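Local coordinates for protein putative aspartate aminotransferase (Thermus thermophilus, PDB 1IUG) that probably transfers amino groups between amino acids and 2-oxo acids, such as aspartate and 2-oxoglutarate, with pyridoxal 5'-phosphate as its cofactor, at residues Leu62-Leu67 against Ser87-Glu92; Ala66-Leu71 against Gly124-His129; Val78-Tyr83 against Glu92-Ala97. All coordinates share one frame; numbering follows the deposited sequence.

Contact 1: Leu62-Leu67 against Ser87-Glu92; sequences LAMEAL and SERFYE. With PO4 (phosphate ion), chain C.
Met64 and Phe90 form a Met-aromatic contact between helices 60-71 and 85-96, an example of one flexible side chain bridging segments 62-67 and 87-92, whose closest CA atoms, Met64 and Phe90, are 7.3 Å apart. The methyl does the touching: Met64 CE sits over one face of the Phe90 ring, toward the rim, 3.9 Å from the centroid and 18° off the normal, a CH-pi contact. Met64 SD stands farther off above that face, 5.2 Å from the Phe90 centroid. A bend at the last torsion of Met64 (chi3 75°) places CE over the ring and also against Arg89, with Met64 CE 4.0 Å from Arg89 CD. Beyond this apolar stem, Arg89 NH2 donates to O3 of a phosphate ion, probably from the crystallisation liquor, at 2.7 Å in a bent bond (N-H...O 132°), O3 lying at the guanidinium edge near its plane; NH2 also bonds to Thr61 OG1. A leucine in place of Arg89 would probably leave the phosphate oxygen and the Thr61 hydroxyl without this partner. Trp229 of the second subunit packs on Arg89, while Phe90 wedges between helix 60-71 and the sheet, touching strands 124-128 (Leu126, Val128) and 155-159 (Asp159).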
loop_
_atom_site.group_PDB
_atom_site.type_symbol
_atom_site.label_atom_id
_atom_site.label_comp_id
_atom_site.label_asym_id
_atom_site.label_seq_id
_atom_site.Cartn_x
_atom_site.Cartn_y
_atom_site.Cartn_z
ATOM N N LEU A 62 -6.906 4.955 0.675
ATOM C CA LEU A 62 -6.196 5.339 -0.542
ATOM C C LEU A 62 -7.118 5.236 -1.755
ATOM O O LEU A 62 -7.099 6.097 -2.635
ATOM C CB LEU A 62 -4.966 4.451 -0.754
ATOM C CG LEU A 62 -4.139 4.761 -2.001
ATOM C CD1 LEU A 62 -3.470 6.116 -1.848
ATOM C CD2 LEU A 62 -3.101 3.683 -2.216
ATOM N N ALA A 63 -7.912 4.168 -1.797
ATOM C CA ALA A 63 -8.857 3.939 -2.889
ATOM C C ALA A 63 -9.945 5.017 -2.906
ATOM O O ALA A 63 -10.403 5.425 -3.973
ATOM C CB ALA A 63 -9.488 2.548 -2.759
ATOM N N MET A 64 -10.354 5.468 -1.718
ATOM C CA MET A 64 -11.373 6.511 -1.591
ATOM C C MET A 64 -10.852 7.829 -2.154
ATOM O O MET A 64 -11.557 8.516 -2.890
ATOM C CB MET A 64 -11.774 6.702 -0.128
ATOM C CG MET A 64 -12.595 5.575 0.453
ATOM S SD MET A 64 -12.742 5.736 2.245
ATOM C CE MET A 64 -13.939 7.067 2.410
ATOM N N GLU A 65 -9.605 8.156 -1.821
ATOM C CA GLU A 65 -8.962 9.376 -2.296
ATOM C C GLU A 65 -8.763 9.355 -3.806
ATOM O O GLU A 65 -8.969 10.368 -4.473
ATOM C CB GLU A 65 -7.606 9.581 -1.609
ATOM C CG GLU A 65 -6.865 10.837 -2.079
ATOM C CD GLU A 65 -5.623 11.147 -1.262
ATOM O OE1 GLU A 65 -5.546 10.726 -0.091
ATOM O OE2 GLU A 65 -4.726 11.831 -1.787
ATOM N N ALA A 66 -8.356 8.205 -4.339
ATOM C CA ALA A 66 -8.125 8.065 -5.774
ATOM C C ALA A 66 -9.419 8.221 -6.565
ATOM O O ALA A 66 -9.418 8.779 -7.664
ATOM C CB ALA A 66 -7.487 6.726 -6.076
ATOM N N LEU A 67 -10.511 7.707 -6.005
ATOM C CA LEU A 67 -11.822 7.790 -6.639
ATOM C C LEU A 67 -12.228 9.253 -6.771
ATOM O O LEU A 67 -12.597 9.704 -7.855
ATOM C CB LEU A 67 -12.860 7.032 -5.802
ATOM C CG LEU A 67 -14.320 6.917 -6.275
ATOM C CD1 LEU A 67 -14.962 5.734 -5.579
ATOM C CD2 LEU A 67 -15.124 8.193 -5.994
ATOM N N SER A 87 -18.099 8.278 6.542
ATOM C CA SER A 87 -18.699 9.280 5.659
ATOM C C SER A 87 -18.013 10.603 6.027
ATOM O O SER A 87 -17.793 11.467 5.176
ATOM C CB SER A 87 -20.225 9.355 5.828
ATOM O OG SER A 87 -20.629 9.292 7.182
ATOM N N GLU A 88 -17.804 10.695 7.328
ATOM C CA GLU A 88 -17.113 11.824 7.814
ATOM C C GLU A 88 -15.915 11.808 6.936
ATOM O O GLU A 88 -15.588 12.748 6.235
ATOM C CB GLU A 88 -16.645 11.717 9.268
ATOM C CG GLU A 88 -15.383 12.523 9.589
ATOM C CD GLU A 88 -15.684 13.818 10.337
ATOM O OE1 GLU A 88 -15.555 14.890 9.708
ATOM O OE2 GLU A 88 -16.033 13.740 11.528
ATOM N N ARG A 89 -15.235 10.690 6.980
ATOM C CA ARG A 89 -14.008 10.454 6.234
ATOM C C ARG A 89 -14.008 10.941 4.783
ATOM O O ARG A 89 -13.044 11.553 4.305
ATOM C CB ARG A 89 -13.695 8.963 6.297
ATOM C CG ARG A 89 -12.236 8.635 6.623
ATOM C CD ARG A 89 -11.472 8.133 5.411
ATOM N NE ARG A 89 -10.561 7.063 5.820
ATOM C CZ ARG A 89 -10.326 6.654 7.064
ATOM N NH1 ARG A 89 -10.963 7.220 8.081
ATOM N NH2 ARG A 89 -9.456 5.679 7.287
ATOM N N PHE A 90 -15.058 10.659 4.062
ATOM C CA PHE A 90 -15.191 11.082 2.700
ATOM C C PHE A 90 -15.196 12.622 2.519
ATOM O O PHE A 90 -14.668 13.165 1.531
ATOM C CB PHE A 90 -16.461 10.451 2.157
ATOM C CG PHE A 90 -16.291 9.589 0.959
ATOM C CD1 PHE A 90 -17.284 8.675 0.624
ATOM C CD2 PHE A 90 -15.175 9.726 0.140
ATOM C CE1 PHE A 90 -17.175 7.902 -0.499
ATOM C CE2 PHE A 90 -15.066 8.949 -1.013
ATOM C CZ PHE A 90 -16.068 8.034 -1.332
ATOM N N TYR A 91 -15.841 13.293 3.479
ATOM C CA TYR A 91 -15.955 14.736 3.532
ATOM C C TYR A 91 -14.574 15.404 3.563
ATOM O O TYR A 91 -14.301 16.317 2.784
ATOM C CB TYR A 91 -16.784 15.137 4.762
ATOM C CG TYR A 91 -16.742 16.618 5.102
ATOM C CD1 TYR A 91 -17.363 17.560 4.283
ATOM C CD2 TYR A 91 -16.070 17.080 6.241
ATOM C CE1 TYR A 91 -17.316 18.923 4.582
ATOM C CE2 TYR A 91 -16.021 18.445 6.551
ATOM C CZ TYR A 91 -16.646 19.358 5.714
ATOM O OH TYR A 91 -16.601 20.708 5.993
ATOM N N GLU A 92 -13.709 14.925 4.458
ATOM C CA GLU A 92 -12.352 15.456 4.596
ATOM C C GLU A 92 -11.549 15.251 3.314
ATOM O O GLU A 92 -10.806 16.134 2.893
ATOM C CB GLU A 92 -11.630 14.802 5.775
ATOM C CG GLU A 92 -12.245 15.091 7.144
ATOM C CD GLU A 92 -11.540 14.353 8.278
ATOM O OE1 GLU A 92 -10.388 13.901 8.088
ATOM O OE2 GLU A 92 -12.140 14.219 9.367
HETATM P P PO4 C . -9.214 3.130 10.503
HETATM O O1 PO4 C . -7.751 3.353 10.917
HETATM O O2 PO4 C . -10.177 3.791 11.496
HETATM O O3 PO4 C . -9.472 3.649 9.094
HETATM O O4 PO4 C . -9.461 1.578 10.540
#

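Contact 2: Ala66-Leu71 against Gly124-His129; sequences ALVKNL and GLLLVH
Val68 meets Leu126 through a single pair of methyls, CG2 against CD1 at 4.0 Å, and this is the closer half of a helix-on-sheet contact in the large domain of the aminotransferase fold. The two side chains lie about at right angles, which confines their meeting to these branch ends. Val68 has CG1 anti to the backbone N (chi1 175°), and this turns CG2 to the strand side, where CD1 of the leucine comes up from the sheet. The other half is looser: Leu67 CD2 stands 4.4 Å from Leu126 CD2, at the limit of van der Waals contact. Leu126 thus offers one methyl to each of two successive helix residues, yet the two segments bury only 88 Å² between them, and no hydrogen bond joins them. Nor is the looser side open to solvent, for all three residues are buried.

Polar order lies instead on the far side of the helix. Asn70 ND2 donates back to Ala66 O at 2.8 Å, in the carbonyl plane and on a lone pair, with an N-H...O angle of 151°. The backbone N of Asn70 reaches the same oxygen, Ala66 O, at 3.1 Å, so one carbonyl takes two donors. Leu213 O and Leu215 N hold the amide further. Helix 85-96 packs against Val68 through Phe90 and Ile93, and on the sheet Leu126 lies beside Val80 of the neighbouring strand 77-82.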
loop_
_atom_site.group_PDB
_atom_site.type_symbol
_atom_site.label_atom_id
_atom_site.label_comp_id
_atom_site.label_asym_id
_atom_site.label_seq_id
_atom_site.Cartn_x
_atom_site.Cartn_y
_atom_site.Cartn_z
ATOM N N ALA A 66 -8.356 8.205 -4.339
ATOM C CA ALA A 66 -8.125 8.065 -5.774
ATOM C C ALA A 66 -9.419 8.221 -6.565
ATOM O O ALA A 66 -9.418 8.779 -7.664
ATOM C CB ALA A 66 -7.487 6.726 -6.076
ATOM N N LEU A 67 -10.511 7.707 -6.005
ATOM C CA LEU A 67 -11.822 7.790 -6.639
ATOM C C LEU A 67 -12.228 9.253 -6.771
ATOM O O LEU A 67 -12.597 9.704 -7.855
ATOM C CB LEU A 67 -12.860 7.032 -5.802
ATOM C CG LEU A 67 -14.320 6.917 -6.275
ATOM C CD1 LEU A 67 -14.962 5.734 -5.579
ATOM C CD2 LEU A 67 -15.124 8.193 -5.994
ATOM N N VAL A 68 -12.142 9.983 -5.658
ATOM C CA VAL A 68 -12.511 11.395 -5.602
ATOM C C VAL A 68 -11.652 12.282 -6.504
ATOM O O VAL A 68 -12.180 13.084 -7.277
ATOM C CB VAL A 68 -12.458 11.918 -4.141
ATOM C CG1 VAL A 68 -12.719 13.424 -4.090
ATOM C CG2 VAL A 68 -13.479 11.182 -3.290
ATOM N N LYS A 69 -10.334 12.115 -6.404
ATOM C CA LYS A 69 -9.360 12.879 -7.188
ATOM C C LYS A 69 -9.500 12.695 -8.698
ATOM O O LYS A 69 -9.349 13.644 -9.462
ATOM C CB LYS A 69 -7.930 12.453 -6.826
ATOM C CG LYS A 69 -7.368 12.931 -5.496
ATOM C CD LYS A 69 -7.326 14.432 -5.416
ATOM C CE LYS A 69 -6.738 14.924 -4.102
ATOM N NZ LYS A 69 -6.325 13.827 -3.190
ATOM N N ASN A 70 -9.739 11.462 -9.123
ATOM C CA ASN A 70 -9.833 11.158 -10.542
ATOM C C ASN A 70 -11.180 11.337 -11.229
ATOM O O ASN A 70 -11.281 11.130 -12.437
ATOM C CB ASN A 70 -9.289 9.751 -10.803
ATOM C CG ASN A 70 -7.790 9.659 -10.589
ATOM O OD1 ASN A 70 -7.019 9.670 -11.544
ATOM N ND2 ASN A 70 -7.372 9.571 -9.333
ATOM N N LEU A 71 -12.207 11.709 -10.472
ATOM C CA LEU A 71 -13.538 11.911 -11.044
ATOM C C LEU A 71 -14.053 13.329 -10.863
ATOM O O LEU A 71 -15.018 13.726 -11.509
ATOM C CB LEU A 71 -14.543 10.925 -10.449
ATOM C CG LEU A 71 -14.402 9.482 -10.932
ATOM C CD1 LEU A 71 -15.364 8.601 -10.169
ATOM C CD2 LEU A 71 -14.650 9.401 -12.429
ATOM N N GLY A 124 -21.552 15.907 -8.097
ATOM C CA GLY A 124 -21.474 14.569 -7.543
ATOM C C GLY A 124 -22.013 14.369 -6.137
ATOM O O GLY A 124 -22.273 15.322 -5.405
ATOM N N LEU A 125 -22.208 13.096 -5.796
ATOM C CA LEU A 125 -22.695 12.660 -4.489
ATOM C C LEU A 125 -21.772 11.531 -4.021
ATOM O O LEU A 125 -21.427 10.629 -4.800
ATOM C CB LEU A 125 -24.128 12.129 -4.598
ATOM C CG LEU A 125 -24.710 11.446 -3.355
ATOM C CD1 LEU A 125 -24.879 12.444 -2.219
ATOM C CD2 LEU A 125 -26.041 10.798 -3.689
ATOM N N LEU A 126 -21.321 11.617 -2.774
ATOM C CA LEU A 126 -20.446 10.592 -2.218
ATOM C C LEU A 126 -21.190 9.922 -1.084
ATOM O O LEU A 126 -21.665 10.589 -0.161
ATOM C CB LEU A 126 -19.136 11.203 -1.718
ATOM C CG LEU A 126 -18.259 11.885 -2.768
ATOM C CD1 LEU A 126 -17.026 12.486 -2.091
ATOM C CD2 LEU A 126 -17.858 10.884 -3.850
ATOM N N LEU A 127 -21.305 8.602 -1.158
ATOM C CA LEU A 127 -22.027 7.847 -0.144
ATOM C C LEU A 127 -21.243 6.672 0.416
ATOM O O LEU A 127 -20.425 6.071 -0.275
ATOM C CB LEU A 127 -23.334 7.310 -0.737
ATOM C CG LEU A 127 -24.395 8.298 -1.223
ATOM C CD1 LEU A 127 -25.388 7.569 -2.124
ATOM C CD2 LEU A 127 -25.097 8.944 -0.038
ATOM N N VAL A 128 -21.501 6.361 1.681
ATOM C CA VAL A 128 -20.881 5.220 2.339
ATOM C C VAL A 128 -21.998 4.180 2.441
ATOM O O VAL A 128 -23.007 4.399 3.119
ATOM C CB VAL A 128 -20.330 5.582 3.740
ATOM C CG1 VAL A 128 -19.846 4.332 4.455
ATOM C CG2 VAL A 128 -19.174 6.556 3.601
ATOM N N HIS A 129 -21.838 3.084 1.706
ATOM C CA HIS A 129 -22.828 2.013 1.671
ATOM C C HIS A 129 -23.044 1.398 3.055
ATOM O O HIS A 129 -24.163 1.378 3.573
ATOM C CB HIS A 129 -22.400 0.944 0.663
ATOM C CG HIS A 129 -23.501 0.010 0.271
ATOM N ND1 HIS A 129 -24.789 0.139 0.745
ATOM C CD2 HIS A 129 -23.508 -1.062 -0.553
ATOM C CE1 HIS A 129 -25.541 -0.816 0.230
ATOM N NE2 HIS A 129 -24.788 -1.558 -0.561
#

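Contact 3: Val78-Tyr83 against Glu92-Ala97; sequences VLVPVY and EIALEA
Ala94 faces Val78 and Val80 within a beta-alpha-beta unit, made of strand 77-82, helix 85-96 and the parallel strand 100-105, and the contact is a compact example of how such a helix is seated on its own first strand. Alternate residues of the strand, Val78 and Val80, both direct their side chains toward the helix, and the CB of Ala94 points back toward them. The valines use the same branch but reach it by different torsions. In Val80, CG1 is anti to the backbone N (chi1 -179°) and CG2 is turned to the helix. In Val78 the first torsion is -63°, which puts CG1 anti to the carbonyl carbon and CG2 between the backbone N and carbonyl.

Because Ala94 has only a methyl, the closest CA atoms of the two segments, Val78 and Ala94, are 8.0 Å apart. The packing is light, with 65 Å² buried in all, but other residues close round it: Val101 of strand 100-105 touches both Val80 and Ala94, and Phe72 lies against Val78. On another face of the helix, Glu96 forms a salt bridge with Lys69 of helix 60-71. At the centre, three methyls make a nearly equilateral triangle: Ala94 CB is 4.3 Å from Val78 CG2 and 4.5 Å from Val80 CG2, and the two valine CG2 atoms are themselves 4.3 Å apart.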
loop_
_atom_site.group_PDB
_atom_site.type_symbol
_atom_site.label_atom_id
_atom_site.label_comp_id
_atom_site.label_asym_id
_atom_site.label_seq_id
_atom_site.Cartn_x
_atom_site.Cartn_y
_atom_site.Cartn_z
ATOM N N VAL A 78 -19.884 19.197 -4.767
ATOM C CA VAL A 78 -20.212 17.829 -4.365
ATOM C C VAL A 78 -20.989 17.787 -3.057
ATOM O O VAL A 78 -20.739 18.563 -2.134
ATOM C CB VAL A 78 -18.968 16.902 -4.245
ATOM C CG1 VAL A 78 -18.284 16.748 -5.597
ATOM C CG2 VAL A 78 -18.007 17.420 -3.186
ATOM N N LEU A 79 -21.946 16.872 -3.000
ATOM C CA LEU A 79 -22.781 16.698 -1.826
ATOM C C LEU A 79 -22.286 15.479 -1.046
ATOM O O LEU A 79 -22.184 14.381 -1.595
ATOM C CB LEU A 79 -24.236 16.528 -2.270
ATOM C CG LEU A 79 -25.336 16.305 -1.239
ATOM C CD1 LEU A 79 -25.274 17.370 -0.165
ATOM C CD2 LEU A 79 -26.680 16.331 -1.951
ATOM N N VAL A 80 -21.955 15.688 0.227
ATOM C CA VAL A 80 -21.454 14.617 1.082
ATOM C C VAL A 80 -22.205 14.498 2.407
ATOM O O VAL A 80 -22.021 15.318 3.313
ATOM C CB VAL A 80 -19.944 14.810 1.406
ATOM C CG1 VAL A 80 -19.436 13.669 2.277
ATOM C CG2 VAL A 80 -19.128 14.912 0.122
ATOM N N PRO A 81 -23.097 13.500 2.520
ATOM C CA PRO A 81 -23.861 13.285 3.751
ATOM C C PRO A 81 -22.923 12.669 4.784
ATOM O O PRO A 81 -22.103 11.810 4.449
ATOM C CB PRO A 81 -24.923 12.269 3.324
ATOM C CG PRO A 81 -25.049 12.480 1.853
ATOM C CD PRO A 81 -23.621 12.656 1.436
ATOM N N VAL A 82 -23.027 13.115 6.030
ATOM C CA VAL A 82 -22.184 12.588 7.090
ATOM C C VAL A 82 -23.042 11.986 8.195
ATOM O O VAL A 82 -23.896 12.656 8.775
ATOM C CB VAL A 82 -21.235 13.666 7.648
ATOM C CG1 VAL A 82 -20.400 13.100 8.793
ATOM C CG2 VAL A 82 -20.323 14.167 6.540
ATOM N N TYR A 83 -22.818 10.701 8.457
ATOM C CA TYR A 83 -23.567 9.964 9.464
ATOM C C TYR A 83 -22.696 8.926 10.165
ATOM O O TYR A 83 -23.200 7.973 10.764
ATOM C CB TYR A 83 -24.789 9.296 8.820
ATOM C CG TYR A 83 -24.515 8.666 7.469
ATOM C CD1 TYR A 83 -24.391 7.283 7.330
ATOM C CD2 TYR A 83 -24.380 9.456 6.329
ATOM C CE1 TYR A 83 -24.138 6.704 6.079
ATOM C CE2 TYR A 83 -24.132 8.892 5.083
ATOM C CZ TYR A 83 -24.011 7.515 4.966
ATOM O OH TYR A 83 -23.762 6.970 3.730
ATOM N N GLU A 92 -13.709 14.925 4.458
ATOM C CA GLU A 92 -12.352 15.456 4.596
ATOM C C GLU A 92 -11.549 15.251 3.314
ATOM O O GLU A 92 -10.806 16.134 2.893
ATOM C CB GLU A 92 -11.630 14.802 5.775
ATOM C CG GLU A 92 -12.245 15.091 7.144
ATOM C CD GLU A 92 -11.540 14.353 8.278
ATOM O OE1 GLU A 92 -10.388 13.901 8.088
ATOM O OE2 GLU A 92 -12.140 14.219 9.367
ATOM N N ILE A 93 -11.705 14.086 2.691
ATOM C CA ILE A 93 -11.012 13.785 1.437
ATOM C C ILE A 93 -11.450 14.767 0.345
ATOM O O ILE A 93 -10.626 15.239 -0.443
ATOM C CB ILE A 93 -11.290 12.326 0.979
ATOM C CG1 ILE A 93 -10.541 11.343 1.882
ATOM C CG2 ILE A 93 -10.898 12.129 -0.490
ATOM C CD1 ILE A 93 -10.821 9.889 1.582
ATOM N N ALA A 94 -12.746 15.070 0.312
ATOM C CA ALA A 94 -13.306 15.996 -0.672
ATOM C C ALA A 94 -12.740 17.401 -0.473
ATOM O O ALA A 94 -12.432 18.096 -1.443
ATOM C CB ALA A 94 -14.825 16.011 -0.577
ATOM N N LEU A 95 -12.603 17.811 0.788
ATOM C CA LEU A 95 -12.042 19.117 1.110
ATOM C C LEU A 95 -10.599 19.215 0.620
ATOM O O LEU A 95 -10.259 20.129 -0.136
ATOM C CB LEU A 95 -12.086 19.378 2.619
ATOM C CG LEU A 95 -13.436 19.804 3.194
ATOM C CD1 LEU A 95 -13.325 19.969 4.703
ATOM C CD2 LEU A 95 -13.885 21.111 2.541
ATOM N N GLU A 96 -9.769 18.246 1.013
ATOM C CA GLU A 96 -8.360 18.237 0.621
ATOM C C GLU A 96 -8.194 18.168 -0.901
ATOM O O GLU A 96 -7.219 18.680 -1.449
ATOM C CB GLU A 96 -7.621 17.081 1.312
ATOM C CG GLU A 96 -6.086 17.149 1.238
ATOM C CD GLU A 96 -5.513 16.664 -0.082
ATOM O OE1 GLU A 96 -6.067 15.708 -0.662
ATOM O OE2 GLU A 96 -4.500 17.233 -0.544
ATOM N N ALA A 97 -9.160 17.554 -1.580
ATOM C CA ALA A 97 -9.117 17.444 -3.036
ATOM C C ALA A 97 -9.498 18.769 -3.718
ATOM O O ALA A 97 -9.569 18.852 -4.946
ATOM C CB ALA A 97 -10.031 16.323 -3.498
#

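The three contacts join two neighbouring helices to each other and to the large-domain sheet they cover. Contacts 1 and 2 share helix 60-71, and their centres lie about 7 Å apart; Phe90 CE2 of the first touches Val68 CG2 of the second at 3.6 Å. Helix 85-96 carries contact 1 on to contact 3, again with centres about 7 Å apart. Beneath them, contacts 2 and 3 stand on adjacent parallel strands, joined by a probable hydrogen bond of 2.9 Å between Gly124 O and Leu79 N. Contact 1 lies closest to the predicted substrate site: the side chain of Arg89 is about 11 Å from that of Arg322, whereas contacts 2 and 3 lie away from it.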